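Local coordinates for protein epoxide hydrolase (Aspergillus niger, PDB 3G02) that probably hydrolyses epoxides to diols on an alpha/beta hydrolase scaffold, here as an enantioselective variant obtained by directed evolution, at residues K8-A13 against L181-G186; E107-I112 against P142-V147; P226-L231 against R355-T360; E237-M242 against V351-S356. The protein carries 9 engineered substitutions. All blocks are in the same frame, centred on the assembly; numbering follows the deposited sequence.

How the contacts relate
The N-terminal arm closes the first loop: contact 1 brings 8-13 onto 181-186, the turn between helix 167-180 and strand 187-191. Within it lies contact 2, which pairs neighbouring strands of the central sheet, and the two touch through Phe183 and Pro111. Contacts 3 and 4 open only after both have closed; the span of contact 4 starts inside that of contact 3, and the two end on the same stretch around helix 355-358, sharing Arg355 and Ser356. Contact 1 fastens the N-terminal arm to a helix-to-strand turn and contact 2 joins two strands, while contacts 3 and 4, more than 30 Å away between centres, tie helix 233-248 and its preceding loop to the chain leaving strand 340-345.

Contact 1: residues K8-A13 against L181-G186; sequences KFPSSA and LGFGSG
A Schellman motif ends helix 167-180 at Gly182, and the N-terminal arm of the chain lies against this helix terminus. Gly182 turns the backbone with a positive phi (102°), and without a side chain it lets the arm come so near that the CA atoms of Ala13 and Gly182 are 3.9 Å apart. The arm itself bends here in a type I turn from Pro10 to Ala13, which presents Ser12 to the glycine. With its OG in the crowded position between backbone N and carbonyl carbon (chi1 54°), Ser12 donates to Gly182 O at 2.9 Å, in the carbonyl plane and on a lone pair. In the alpha/beta hydrolase fold this turn carries the chain from a helix packed on the sheet into strand 187-191, so the arm is fixed at the end of a helix-to-strand connection. Apolar contacts lie on both sides of Gly182 in the sequence. The CD2 methyl of Leu181 sits over one face of the Phe9 ring, 3.9 Å from its centroid and offset toward the rim, a CH-pi contact. Pro10 crosses Phe183 at about a right angle, its CG 3.6 Å from Phe183 CZ. Between these groups Leu181 O is buried without a hydrogen-bonding partner: Pro10 CG and Ala13 CB each approach this oxygen to 3.4 Å, and it stands above a face of the Phe183 ring. Phe9 also meets Phe88 edge-to-face, and Phe183 meets the ring of His144, which leads the packing onward to strand 143-148.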
# COMPACT_ATOMS: atom_id res chain seq x y z
N LYS A 8 30.93 11.64 27.29
CA LYS A 8 31.32 13.03 27.52
C LYS A 8 31.23 13.83 26.22
O LYS A 8 31.90 13.50 25.24
CB LYS A 8 32.73 13.10 28.12
CG LYS A 8 33.22 14.51 28.41
CD LYS A 8 34.67 14.50 28.87
CE LYS A 8 35.32 15.86 28.68
NZ LYS A 8 36.79 15.82 28.93
N PHE A 9 30.40 14.87 26.22
CA PHE A 9 30.28 15.76 25.06
C PHE A 9 31.63 16.41 24.74
O PHE A 9 32.42 16.66 25.66
CB PHE A 9 29.25 16.85 25.34
CG PHE A 9 27.82 16.47 25.00
CD1 PHE A 9 27.42 15.14 24.98
CD2 PHE A 9 26.88 17.46 24.73
CE1 PHE A 9 26.10 14.79 24.67
CE2 PHE A 9 25.57 17.13 24.43
CZ PHE A 9 25.17 15.80 24.40
N PRO A 10 31.89 16.68 23.45
CA PRO A 10 33.10 17.41 23.06
C PRO A 10 33.17 18.77 23.75
O PRO A 10 32.13 19.36 24.06
CB PRO A 10 32.94 17.59 21.55
CG PRO A 10 32.04 16.47 21.15
CD PRO A 10 31.08 16.32 22.27
N SER A 11 34.39 19.25 23.99
CA SER A 11 34.59 20.53 24.67
C SER A 11 33.98 21.70 23.91
O SER A 11 33.58 22.70 24.51
CB SER A 11 36.08 20.79 24.90
OG SER A 11 36.77 20.94 23.67
N SER A 12 33.90 21.57 22.58
CA SER A 12 33.36 22.60 21.70
C SER A 12 31.82 22.58 21.60
O SER A 12 31.23 23.46 20.96
CB SER A 12 33.99 22.50 20.31
OG SER A 12 33.84 21.20 19.77
N ALA A 13 31.19 21.58 22.21
CA ALA A 13 29.73 21.48 22.21
C ALA A 13 29.09 22.67 22.92
O ALA A 13 29.54 23.07 24.00
CB ALA A 13 29.28 20.17 22.85
N LEU A 181 26.77 19.95 18.78
CA LEU A 181 27.71 19.05 19.46
C LEU A 181 29.16 19.50 19.31
O LEU A 181 30.07 18.85 19.84
CB LEU A 181 27.53 17.61 18.95
CG LEU A 181 26.23 16.90 19.35
CD1 LEU A 181 26.09 15.59 18.59
CD2 LEU A 181 26.18 16.67 20.86
N GLY A 182 29.36 20.61 18.60
CA GLY A 182 30.67 21.25 18.47
C GLY A 182 31.41 21.00 17.18
O GLY A 182 32.62 21.22 17.09
N PHE A 183 30.69 20.56 16.15
CA PHE A 183 31.34 20.14 14.91
C PHE A 183 31.14 21.10 13.73
O PHE A 183 31.24 20.70 12.57
CB PHE A 183 30.91 18.71 14.53
CG PHE A 183 31.00 17.73 15.67
CD1 PHE A 183 32.14 17.67 16.48
CD2 PHE A 183 29.96 16.83 15.90
CE1 PHE A 183 32.22 16.74 17.52
CE2 PHE A 183 30.03 15.91 16.94
CZ PHE A 183 31.16 15.86 17.75
N GLY A 184 30.90 22.38 14.04
CA GLY A 184 30.77 23.42 13.03
C GLY A 184 31.97 23.55 12.10
O GLY A 184 31.83 23.95 10.95
N SER A 185 33.16 23.21 12.61
CA SER A 185 34.39 23.25 11.83
C SER A 185 34.50 22.13 10.79
O SER A 185 35.34 22.20 9.89
CB SER A 185 35.62 23.24 12.75
OG SER A 185 35.68 22.05 13.51
N GLY A 186 33.67 21.10 10.93
CA GLY A 186 33.63 20.04 9.93
C GLY A 186 33.18 18.70 10.46
O GLY A 186 33.53 18.30 11.57

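Contact 2: residues E107-I112 against P142-V147; sequences EDAVPI and PFHLVV
Pro142 O is gripped twice from the neighbouring segment: Val110 N donates to it along a fairly straight line (2.9 Å, 161° at the hydrogen) on a lone pair, and Ala109 CA adds a C-H...O contact of 3.3 Å. Val110 O is also approached twice, by His144 N, which lies well above the carbonyl plane, and by Phe143 CA. The N-H and C=O of Val110 thus bracket Phe143, and those of Ile112 bracket Leu145 through His144 O and Val146 N, the bonding of parallel strands. These are the two strands of a beta-alpha-beta unit, 110-115 and 143-148, adjacent in the sheet and connected through helix 126-135. On the face carrying Val110, Phe143 and Ile112, the Phe143 ring is held between Pro142 CG, over the centre of one face, and Ile112 CD1, 4.0 Å from the centroid over the other. Val110 CB lies 3.7 Å from Phe143 CD1, and Val393 of helix 382-396 packs onto this face. Beside the face that carries Pro111 and His144, Ala109 CB sits over one face of the His144 ring, 3.5 Å from His144 NE2. A water in the plane of that ring, at its edge, joins His144 NE2 (3.2 Å) to Ala109 O (2.7 Å).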
# COMPACT_ATOMS: atom_id res chain seq x y z
N GLU A 107 40.90 15.43 21.02
CA GLU A 107 40.58 16.72 20.41
C GLU A 107 40.67 16.68 18.88
O GLU A 107 40.06 17.50 18.19
CB GLU A 107 41.48 17.82 20.99
CG GLU A 107 40.95 19.25 20.80
CD GLU A 107 39.65 19.53 21.55
OE1 GLU A 107 38.83 20.32 21.03
OE2 GLU A 107 39.43 18.96 22.65
N ASP A 108 41.43 15.72 18.35
CA ASP A 108 41.59 15.57 16.90
C ASP A 108 40.60 14.58 16.26
O ASP A 108 40.71 14.27 15.07
CB ASP A 108 43.04 15.19 16.55
CG ASP A 108 43.45 13.82 17.09
OD1 ASP A 108 44.44 13.26 16.58
OD2 ASP A 108 42.79 13.30 18.02
N ALA A 109 39.64 14.11 17.06
CA ALA A 109 38.67 13.10 16.61
C ALA A 109 37.80 13.60 15.47
O ALA A 109 37.29 14.72 15.51
CB ALA A 109 37.82 12.63 17.77
N VAL A 110 37.62 12.76 14.45
CA VAL A 110 36.81 13.11 13.28
C VAL A 110 35.32 12.93 13.60
O VAL A 110 34.89 11.83 13.95
CB VAL A 110 37.17 12.25 12.04
CG1 VAL A 110 36.40 12.74 10.81
CG2 VAL A 110 38.67 12.25 11.78
N PRO A 111 34.53 14.01 13.50
CA PRO A 111 33.09 13.88 13.73
C PRO A 111 32.37 13.21 12.56
O PRO A 111 32.50 13.65 11.41
CB PRO A 111 32.61 15.33 13.86
CG PRO A 111 33.89 16.17 13.94
CD PRO A 111 34.90 15.40 13.19
N ILE A 112 31.62 12.15 12.85
CA ILE A 112 30.83 11.46 11.83
C ILE A 112 29.40 11.30 12.34
O ILE A 112 29.19 10.88 13.48
CB ILE A 112 31.40 10.06 11.48
CG1 ILE A 112 32.90 10.13 11.16
CG2 ILE A 112 30.65 9.45 10.29
CD1 ILE A 112 33.58 8.76 11.09
N PRO A 142 39.29 7.24 17.29
CA PRO A 142 39.68 8.25 16.30
C PRO A 142 38.53 9.12 15.80
O PRO A 142 38.78 10.15 15.18
CB PRO A 142 40.26 7.41 15.16
CG PRO A 142 39.52 6.13 15.24
CD PRO A 142 39.19 5.90 16.69
N PHE A 143 37.30 8.69 16.04
CA PHE A 143 36.13 9.39 15.53
C PHE A 143 35.15 9.72 16.65
O PHE A 143 35.14 9.06 17.69
CB PHE A 143 35.37 8.53 14.49
CG PHE A 143 36.25 7.89 13.45
CD1 PHE A 143 37.25 8.60 12.80
CD2 PHE A 143 36.03 6.56 13.09
CE1 PHE A 143 38.05 8.00 11.83
CE2 PHE A 143 36.82 5.95 12.11
CZ PHE A 143 37.83 6.68 11.48
N HIS A 144 34.33 10.74 16.43
CA HIS A 144 33.09 10.89 17.17
C HIS A 144 32.03 10.24 16.31
O HIS A 144 31.93 10.53 15.12
CB HIS A 144 32.73 12.37 17.38
CG HIS A 144 33.68 13.11 18.26
ND1 HIS A 144 33.84 12.82 19.60
CD2 HIS A 144 34.50 14.16 18.00
CE1 HIS A 144 34.73 13.65 20.12
NE2 HIS A 144 35.14 14.48 19.18
N LEU A 145 31.25 9.34 16.90
CA LEU A 145 30.22 8.63 16.16
C LEU A 145 28.85 9.02 16.69
O LEU A 145 28.47 8.63 17.79
CB LEU A 145 30.44 7.11 16.22
CG LEU A 145 31.80 6.66 15.67
CD1 LEU A 145 32.23 5.35 16.30
CD2 LEU A 145 31.79 6.58 14.15
N VAL A 146 28.13 9.81 15.90
CA VAL A 146 26.80 10.30 16.26
C VAL A 146 25.76 9.60 15.38
O VAL A 146 25.87 9.62 14.16
CB VAL A 146 26.70 11.83 16.07
CG1 VAL A 146 25.34 12.36 16.53
CG2 VAL A 146 27.82 12.55 16.83
N VAL A 147 24.77 8.99 16.03
CA VAL A 147 23.73 8.24 15.35
C VAL A 147 22.36 8.84 15.71
O VAL A 147 21.74 8.43 16.70
CB VAL A 147 23.76 6.74 15.72
CG1 VAL A 147 22.78 5.96 14.86
CG2 VAL A 147 25.17 6.17 15.54
O HOH W 1 36.92 16.54 17.44

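Contact 3: residues P226-L231 against R355-T360; sequences PSIESL and RSWIAT
The indole of Trp357 is the bump here, reaching from helix 355-358 into a hollow lined by the loop 226-231. Pro226, preceded by a cis peptide bond, forms one wall: its CG rests 3.5 Å from Ser356 OG and 3.8 Å from Trp357 CD1, while its CD meets Thr360 CG2 tip to tip. At the far end of the indole, the edge of the six-membered ring is met by Ile228 CD1, 3.5 Å from Trp357 CZ2. Leu231 crosses Trp357 at about a right angle: CD2 lies near both Ser356 OG (3.6 Å) and Trp357 NE1, and CD1 near Trp357 CZ2. Ile239 of helix 233-248 and the loop residues Ala221 and Pro222 add to the packing round the indole. One hydrogen bond crosses directly, from Trp357 NE1 to Pro226 O at 3.0 Å. It is bent (131° at the hydrogen), with the donor above the carbonyl plane and the oxygen tilted out of the indole plane. A water links Ser230 OG to Ser356 OG beside the indole. The chemistry is that of a mostly apolar fit in which the indole N-H is given a backbone acceptor through a bent bond.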
# COMPACT_ATOMS: atom_id res chain seq x y z
N PRO A 226 27.11 6.80 -18.69
CA PRO A 226 27.29 5.64 -19.57
C PRO A 226 26.05 4.77 -19.74
O PRO A 226 25.23 4.66 -18.82
CB PRO A 226 28.41 4.84 -18.89
CG PRO A 226 28.36 5.25 -17.47
CD PRO A 226 27.93 6.69 -17.47
N SER A 227 25.91 4.18 -20.92
CA SER A 227 24.74 3.38 -21.28
C SER A 227 24.71 2.03 -20.58
O SER A 227 25.73 1.57 -20.05
CB SER A 227 24.72 3.16 -22.80
OG SER A 227 25.83 2.38 -23.19
N ILE A 228 23.54 1.40 -20.58
CA ILE A 228 23.36 0.03 -20.10
C ILE A 228 24.28 -0.93 -20.86
O ILE A 228 24.83 -1.86 -20.28
CB ILE A 228 21.88 -0.45 -20.27
CG1 ILE A 228 20.90 0.52 -19.59
CG2 ILE A 228 21.70 -1.90 -19.78
CD1 ILE A 228 20.74 0.31 -18.10
N GLU A 229 24.43 -0.68 -22.16
CA GLU A 229 25.28 -1.50 -23.03
C GLU A 229 26.74 -1.51 -22.61
O GLU A 229 27.46 -2.48 -22.86
CB GLU A 229 25.18 -1.03 -24.49
CG GLU A 229 23.87 -1.39 -25.18
CD GLU A 229 22.72 -0.47 -24.82
OE1 GLU A 229 22.97 0.67 -24.37
OE2 GLU A 229 21.56 -0.89 -25.00
N SER A 230 27.18 -0.42 -21.98
CA SER A 230 28.57 -0.29 -21.54
C SER A 230 28.85 -1.04 -20.23
O SER A 230 30.01 -1.18 -19.83
CB SER A 230 28.94 1.18 -21.38
OG SER A 230 28.39 1.73 -20.19
N LEU A 231 27.79 -1.51 -19.57
CA LEU A 231 27.93 -2.15 -18.27
C LEU A 231 28.33 -3.61 -18.39
O LEU A 231 27.98 -4.28 -19.36
CB LEU A 231 26.62 -2.03 -17.48
CG LEU A 231 26.06 -0.62 -17.25
CD1 LEU A 231 24.77 -0.71 -16.46
CD2 LEU A 231 27.08 0.28 -16.55
N ARG A 355 29.17 1.48 -10.35
CA ARG A 355 30.15 2.53 -10.09
C ARG A 355 30.12 3.67 -11.12
O ARG A 355 30.12 4.84 -10.74
CB ARG A 355 31.56 1.94 -10.00
CG ARG A 355 32.65 2.96 -9.72
CD ARG A 355 34.02 2.33 -9.57
NE ARG A 355 35.03 3.34 -9.26
CZ ARG A 355 36.21 3.10 -8.71
NH1 ARG A 355 36.56 1.86 -8.38
NH2 ARG A 355 37.05 4.10 -8.47
N SER A 356 30.09 3.32 -12.40
CA SER A 356 30.13 4.32 -13.48
C SER A 356 28.91 5.25 -13.50
O SER A 356 28.96 6.35 -14.05
CB SER A 356 30.31 3.64 -14.84
OG SER A 356 29.20 2.82 -15.15
N TRP A 357 27.80 4.79 -12.90
CA TRP A 357 26.61 5.63 -12.77
C TRP A 357 26.74 6.51 -11.53
O TRP A 357 26.49 7.71 -11.60
CB TRP A 357 25.36 4.76 -12.67
CG TRP A 357 24.87 4.21 -13.98
CD1 TRP A 357 25.57 4.08 -15.14
CD2 TRP A 357 23.57 3.68 -14.24
NE1 TRP A 357 24.78 3.52 -16.12
CE2 TRP A 357 23.54 3.26 -15.59
CE3 TRP A 357 22.41 3.53 -13.46
CZ2 TRP A 357 22.41 2.70 -16.18
CZ3 TRP A 357 21.28 2.97 -14.05
CH2 TRP A 357 21.29 2.56 -15.39
N ILE A 358 27.14 5.91 -10.41
CA ILE A 358 27.34 6.64 -9.16
C ILE A 358 28.38 7.76 -9.33
O ILE A 358 28.24 8.85 -8.77
CB ILE A 358 27.73 5.67 -8.02
CG1 ILE A 358 26.59 4.67 -7.77
CG2 ILE A 358 28.07 6.43 -6.73
CD1 ILE A 358 27.01 3.41 -7.06
N ALA A 359 29.41 7.48 -10.13
CA ALA A 359 30.48 8.44 -10.41
C ALA A 359 29.99 9.73 -11.07
O ALA A 359 30.64 10.78 -10.95
CB ALA A 359 31.57 7.78 -11.25
N THR A 360 28.86 9.67 -11.77
CA THR A 360 28.29 10.85 -12.43
C THR A 360 27.61 11.80 -11.45
O THR A 360 27.23 12.91 -11.81
CB THR A 360 27.26 10.48 -13.53
OG1 THR A 360 26.07 9.97 -12.92
CG2 THR A 360 27.83 9.45 -14.50
O HOH W 2 29.98 1.81 -17.83

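Contact 4: residues E237-M242 against V351-S356; sequences EGIARM and VPVPRS. Engineered in segment 351-356: Val351 (natural residue Cys).
Pro352 and Met242 bury more surface than any other residues here, about half between them, and no hydrogen bond crosses. At Gly238 the missing side chain leaves room for the carbonyl oxygen Pro352 O, while the ring of Pro352, through CG, lies 3.4 Å from Gly238 O. The bent Arg241 chain crosses the same proline at about a right angle, bringing NH2 to 3.7 Å from Pro352 CG. Pro352 is also the centre of an inverse gamma turn, closed by Val353 N donating to Val351 O at 2.8 Å, and this kink spreads Val351 and Val353 along Met242. The methionine leaves the helix with CG anti to the backbone N (chi1 167°), then bends at chi3. Met242 CB meets Pro352 CD, its CG lies 3.7 Å from CG1 of Val351, an engineered residue (cysteine in nature), and its SD 3.6 Å from Val353 CG1. The Val351 side chain is about 7 Å from that of His375, a predicted active-site residue. Ile239 starts away from the segment, but its CD1 comes back to 3.8 Å from Pro354 CD, the N-cap residue. Segment 351-356 passes from the flank of helix 233-248 into helix 355-358, beside strand 362-369.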
# COMPACT_ATOMS: atom_id res chain seq x y z
N GLU A 237 22.98 -7.30 -14.46
CA GLU A 237 22.15 -8.05 -13.52
C GLU A 237 21.64 -7.14 -12.42
O GLU A 237 20.48 -7.22 -12.03
CB GLU A 237 22.93 -9.24 -12.93
CG GLU A 237 23.15 -10.38 -13.91
CD GLU A 237 24.07 -11.47 -13.36
OE1 GLU A 237 24.67 -11.28 -12.28
OE2 GLU A 237 24.19 -12.52 -14.02
N GLY A 238 22.52 -6.25 -11.94
CA GLY A 238 22.18 -5.27 -10.92
C GLY A 238 21.07 -4.33 -11.38
O GLY A 238 20.13 -4.04 -10.63
N ILE A 239 21.18 -3.87 -12.62
CA ILE A 239 20.15 -3.02 -13.22
C ILE A 239 18.82 -3.78 -13.34
O ILE A 239 17.76 -3.21 -13.09
CB ILE A 239 20.59 -2.44 -14.59
CG1 ILE A 239 21.85 -1.58 -14.44
CG2 ILE A 239 19.46 -1.66 -15.27
CD1 ILE A 239 21.75 -0.47 -13.40
N ALA A 240 18.88 -5.06 -13.70
CA ALA A 240 17.70 -5.91 -13.77
C ALA A 240 17.00 -6.01 -12.41
O ALA A 240 15.77 -5.92 -12.33
CB ALA A 240 18.06 -7.29 -14.29
N ARG A 241 17.78 -6.20 -11.35
CA ARG A 241 17.23 -6.24 -9.99
C ARG A 241 16.61 -4.89 -9.62
O ARG A 241 15.54 -4.84 -9.00
CB ARG A 241 18.28 -6.68 -8.97
CG ARG A 241 18.80 -8.10 -9.21
CD ARG A 241 19.60 -8.66 -8.03
NE ARG A 241 20.78 -7.85 -7.72
CZ ARG A 241 21.96 -7.97 -8.34
NH1 ARG A 241 22.13 -8.86 -9.31
NH2 ARG A 241 22.98 -7.19 -7.98
N MET A 242 17.33 -3.81 -9.92
CA MET A 242 16.87 -2.45 -9.61
C MET A 242 15.51 -2.19 -10.26
O MET A 242 14.59 -1.65 -9.64
CB MET A 242 17.89 -1.43 -10.12
CG MET A 242 17.39 0.00 -10.13
SD MET A 242 18.38 1.04 -11.21
CE MET A 242 17.74 0.58 -12.81
N VAL A 351 18.52 -1.21 -5.19
CA VAL A 351 18.68 -0.56 -6.49
C VAL A 351 20.17 -0.46 -6.81
O VAL A 351 20.76 0.62 -6.78
CB VAL A 351 17.96 0.82 -6.51
CG1 VAL A 351 16.44 0.61 -6.58
CG2 VAL A 351 18.31 1.65 -5.28
N PRO A 352 20.79 -1.62 -7.11
CA PRO A 352 22.25 -1.71 -7.19
C PRO A 352 22.84 -1.14 -8.48
O PRO A 352 23.30 -1.89 -9.35
CB PRO A 352 22.53 -3.21 -7.03
CG PRO A 352 21.27 -3.90 -7.45
CD PRO A 352 20.14 -2.92 -7.39
N VAL A 353 22.82 0.18 -8.57
CA VAL A 353 23.41 0.92 -9.69
C VAL A 353 24.93 0.80 -9.65
O VAL A 353 25.51 0.71 -8.56
CB VAL A 353 22.96 2.41 -9.71
CG1 VAL A 353 21.49 2.53 -10.06
CG2 VAL A 353 23.25 3.11 -8.38
N PRO A 354 25.58 0.76 -10.83
CA PRO A 354 27.02 0.50 -10.90
C PRO A 354 27.88 1.73 -10.58
O PRO A 354 27.39 2.86 -10.58
CB PRO A 354 27.22 0.09 -12.36
CG PRO A 354 26.19 0.87 -13.09
CD PRO A 354 25.00 0.95 -12.17
N ARG A 355 29.17 1.48 -10.35
CA ARG A 355 30.15 2.53 -10.09
C ARG A 355 30.12 3.67 -11.12
O ARG A 355 30.12 4.84 -10.74
CB ARG A 355 31.56 1.94 -10.00
CG ARG A 355 32.65 2.96 -9.72
CD ARG A 355 34.02 2.33 -9.57
NE ARG A 355 35.03 3.34 -9.26
CZ ARG A 355 36.21 3.10 -8.71
NH1 ARG A 355 36.56 1.86 -8.38
NH2 ARG A 355 37.05 4.10 -8.47
N SER A 356 30.09 3.32 -12.40
CA SER A 356 30.13 4.32 -13.48
C SER A 356 28.91 5.25 -13.50
O SER A 356 28.96 6.35 -14.05
CB SER A 356 30.31 3.64 -14.84
OG SER A 356 29.20 2.82 -15.15